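Local coordinates for amidase, hydantoinase/carbamoylase family (Paraburkholderia phymatum, PDB 6C0D), which probably hydrolyses N-carbamoyl-L-amino acids, as a metal-dependent amidase of the peptidase M20 family that works as a homodimer, at residues 87-92 / 194-199. Sequence-based numbering, arbitrary orientation. Where two conformers were deposited one is given.
Sequences GSHSDT and EPHIEQ. With ZN (zinc ion), chain B.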
ATOM      1  N   GLY A  87     -16.906  35.686   9.793  1.00 20.13           N
ATOM      2  CA  GLY A  87     -15.933  34.956  10.580  1.00 26.13           C
ATOM      3  C   GLY A  87     -15.341  33.781   9.842  1.00 22.94           C
ATOM      4  O   GLY A  87     -15.491  33.640   8.632  1.00 18.06           O
ATOM      5  N   SER A  88     -14.637  32.954  10.606  1.00 17.69           N
ATOM      6  CA  SER A  88     -14.045  31.717  10.121  1.00 19.62           C
ATOM      7  C   SER A  88     -13.596  30.952  11.355  1.00 21.10           C
ATOM      8  O   SER A  88     -14.294  30.995  12.373  1.00 23.10           O
ATOM      9  CB  SER A  88     -12.884  31.988   9.157  1.00 19.01           C
ATOM     10  OG  SER A  88     -12.491  30.796   8.505  1.00 20.34           O
ATOM     11  N   HIS A  89     -12.449  30.264  11.294  1.00 22.90           N
ATOM     12  CA  HIS A  89     -11.914  29.541  12.445  1.00 22.57           C
ATOM     13  C   HIS A  89     -10.473  29.975  12.682  1.00 25.63           C
ATOM     14  O   HIS A  89      -9.791  30.420  11.765  1.00 26.23           O
ATOM     15  CB  HIS A  89     -11.968  28.021  12.222  1.00 22.81           C
ATOM     16  CG  HIS A  89     -11.190  27.573  11.022  1.00 28.18           C
ATOM     17  ND1 HIS A  89      -9.930  27.017  11.111  1.00 30.66           N
ATOM     18  CD2 HIS A  89     -11.481  27.634   9.698  1.00 22.97           C
ATOM     19  CE1 HIS A  89      -9.488  26.731   9.896  1.00 27.25           C
ATOM     20  NE2 HIS A  89     -10.410  27.096   9.021  1.00 26.22           N
ATOM     21  N   SER A  90      -9.983  29.827  13.912  1.00 25.47           N
ATOM     22  CA  SER A  90      -8.581  30.134  14.166  1.00 24.84           C
ATOM     23  C   SER A  90      -7.798  28.949  14.716  1.00 28.62           C
ATOM     24  O   SER A  90      -6.616  29.111  15.048  1.00 29.83           O
ATOM     25  CB  SER A  90      -8.459  31.342  15.113  1.00 28.21           C
ATOM     26  OG  SER A  90      -9.110  31.086  16.353  1.00 29.41           O
ATOM     27  N   ASP A  91      -8.410  27.765  14.815  1.00 26.78           N
ATOM     28  CA  ASP A  91      -7.671  26.555  15.134  1.00 29.02           C
ATOM     29  C   ASP A  91      -7.039  25.996  13.864  1.00 34.64           C
ATOM     30  O   ASP A  91      -7.476  26.279  12.746  1.00 30.95           O
ATOM     31  CB  ASP A  91      -8.578  25.494  15.778  1.00 31.04           C
ATOM     32  CG  ASP A  91      -9.647  24.951  14.814  1.00 32.05           C
ATOM     33  OD1 ASP A  91     -10.467  25.738  14.293  1.00 30.65           O
ATOM     34  OD2 ASP A  91      -9.677  23.727  14.581  1.00 34.26           O
ATOM     35  N   THR A  92      -6.005  25.187  14.045  1.00 35.30           N
ATOM     36  CA  THR A  92      -5.276  24.613  12.928  1.00 41.18           C
ATOM     37  C   THR A  92      -5.274  23.096  13.025  1.00 45.72           C
ATOM     38  O   THR A  92      -5.623  22.504  14.051  1.00 44.41           O
ATOM     39  CB  THR A  92      -3.822  25.103  12.888  1.00 39.92           C
ATOM     40  OG1 THR A  92      -3.095  24.484  13.959  1.00 40.73           O
ATOM     41  CG2 THR A  92      -3.753  26.621  13.018  1.00 38.30           C
ATOM     42  N   GLU A 194     -18.023  34.293   5.069  1.00 16.09           N
ATOM     43  CA  GLU A 194     -16.749  33.676   5.462  1.00 14.01           C
ATOM     44  C   GLU A 194     -15.688  33.886   4.389  1.00 14.94           C
ATOM     45  O   GLU A 194     -15.661  33.153   3.384  1.00 16.03           O
ATOM     46  CB  GLU A 194     -16.914  32.173   5.744  1.00 15.24           C
ATOM     47  CG  GLU A 194     -15.567  31.560   6.203  1.00 18.50           C
ATOM     48  CD  GLU A 194     -15.710  30.220   6.906  1.00 25.06           C
ATOM     49  OE1 GLU A 194     -16.853  29.756   7.117  1.00 20.28           O
ATOM     50  OE2 GLU A 194     -14.656  29.640   7.256  1.00 22.12           O
ATOM     51  N   PRO A 195     -14.760  34.826   4.566  1.00 15.09           N
ATOM     52  CA  PRO A 195     -13.600  34.883   3.662  1.00 13.98           C
ATOM     53  C   PRO A 195     -12.652  33.738   3.984  1.00 18.76           C
ATOM     54  O   PRO A 195     -12.526  33.327   5.137  1.00 19.77           O
ATOM     55  CB  PRO A 195     -12.945  36.236   3.992  1.00 15.67           C
ATOM     56  CG  PRO A 195     -13.980  36.989   4.894  1.00 15.65           C
ATOM     57  CD  PRO A 195     -14.699  35.866   5.605  1.00 16.96           C
ATOM     58  N   HIS A 196     -11.974  33.221   2.959  1.00 15.64           N
ATOM     59  CA  HIS A 196     -11.042  32.111   3.184  1.00 20.38           C
ATOM     60  C   HIS A 196      -9.994  32.097   2.072  1.00 22.41           C
ATOM     61  O   HIS A 196     -10.275  32.511   0.948  1.00 19.47           O
ATOM     62  CB  HIS A 196     -11.826  30.781   3.217  1.00 20.05           C
ATOM     63  CG  HIS A 196     -11.146  29.670   3.961  1.00 20.63           C
ATOM     64  ND1 HIS A 196     -10.090  28.960   3.435  1.00 23.22           N
ATOM     65  CD2 HIS A 196     -11.403  29.119   5.172  1.00 21.87           C
ATOM     66  CE1 HIS A 196      -9.705  28.035   4.300  1.00 28.61           C
ATOM     67  NE2 HIS A 196     -10.482  28.116   5.362  1.00 26.78           N
ATOM     68  N   ILE A 197      -8.789  31.580   2.372  1.00 18.53           N
ATOM     69  CA  ILE A 197      -7.814  31.368   1.313  1.00 19.49           C
ATOM     70  C   ILE A 197      -8.215  30.147   0.493  1.00 23.78           C
ATOM     71  O   ILE A 197      -8.974  29.280   0.942  1.00 24.77           O
ATOM     72  CB  ILE A 197      -6.391  31.178   1.876  1.00 29.46           C
ATOM     73  CG1 ILE A 197      -6.370  29.935   2.782  1.00 29.71           C
ATOM     74  CG2 ILE A 197      -5.924  32.404   2.613  1.00 27.77           C
ATOM     75  CD1 ILE A 197      -4.979  29.342   2.980  1.00 33.41           C
ATOM     76  N   GLU A 198      -7.660  30.063  -0.711  1.00 25.34           N
ATOM     77  CA  GLU A 198      -7.611  28.820  -1.472  1.00 35.76           C
ATOM     78  C   GLU A 198      -6.193  28.636  -2.008  1.00 42.81           C
ATOM     79  O   GLU A 198      -5.747  29.411  -2.859  1.00 35.49           O
ATOM     80  CB  GLU A 198      -8.611  28.832  -2.631  1.00 25.31           C
ATOM     81  CG  GLU A 198      -8.728  27.451  -3.230  1.00 35.76           C
ATOM     82  CD  GLU A 198      -9.115  27.412  -4.694  1.00 48.25           C
ATOM     83  OE1 GLU A 198     -10.101  26.695  -4.959  1.00 59.83           O
ATOM     84  OE2 GLU A 198      -8.434  28.027  -5.572  1.00 37.87           O
ATOM     85  N   GLN A 199      -5.502  27.612  -1.505  0.55 47.02           N
ATOM     86  CA  GLN A 199      -4.210  27.163  -2.014  0.55 55.21           C
ATOM     87  C   GLN A 199      -4.343  26.075  -3.078  0.55 58.81           C
ATOM     88  O   GLN A 199      -3.378  25.824  -3.814  0.55 66.49           O
ATOM     89  CB  GLN A 199      -3.357  26.653  -0.838  0.55 58.75           C
ATOM     90  CG  GLN A 199      -1.972  26.102  -1.171  0.55 65.66           C
ATOM     91  CD  GLN A 199      -1.277  25.533   0.054  0.55 68.44           C
ATOM     92  OE1 GLN A 199      -0.270  26.069   0.514  0.55 70.71           O
ATOM     93  NE2 GLN A 199      -1.819  24.446   0.593  0.55 68.75           N
TER
HETATM   94 ZN    ZN B 501     -10.257  26.736   6.998  0.70 26.97          ZN
HETATM   95  O   HOH W   1     -10.723  32.148   6.672  1.00 19.31           O
HETATM   96  O   HOH W   2      -9.920  24.708   6.527  1.00 35.17           O
HETATM   97  O   HOH W   3     -12.473  26.446   6.695  1.00 28.61           O
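The imidazole rings of H89 and H196 meet rim to rim, neither lying over the other's face, with their planes at 34° and a zinc ion held between the two NE2 atoms. The zinc lies 2.1 Å from H89 NE2 and 2.2 Å from H196 NE2. Across the metal, H89 NE2 and H196 NE2 stand 3.8 Å apart. Further along the rim of H89, near the ring plane, comes the carboxylate oxygen OE2 of E194. S88 OG approaches the H196 ring obliquely, and the ring of H367 also meets it.

The far nitrogen of each ring is tied to main chain. H89 ND1 gives its N-H to D91 O at 3.0 Å, in the ring plane but bent (143°); H196 ND1 gives its own to a lone pair of I197 O almost straight (176°). Both rings are thereby fixed in rotation, with NE2 left to the zinc.

Beside the rings, S88 OG, anti to its backbone N, points across to the other strand, where it donates to E194 OE2 at 2.8 Å from above the carboxylate plane. It also accepts a bond from a water that donates to P195 O at 2.6 Å, so the hydroxyl links the strands both directly and through solvent. The other carboxylate oxygen, E194 OE1, is held by Y192. Closer to the strand backbones, G87 O packs against E194 CG at 3.2 Å.

D100 and two waters complete the zinc shell, while D91 turns its carboxylate to the backbone of E135, a residue predicted to bind a second zinc. Parallel neighbouring strands 83-88 and 189-198 thus each bring a histidine at or near their C-terminal ends to one zinc, a place consistent with one half of the two-metal centre of M20 family hydrolases.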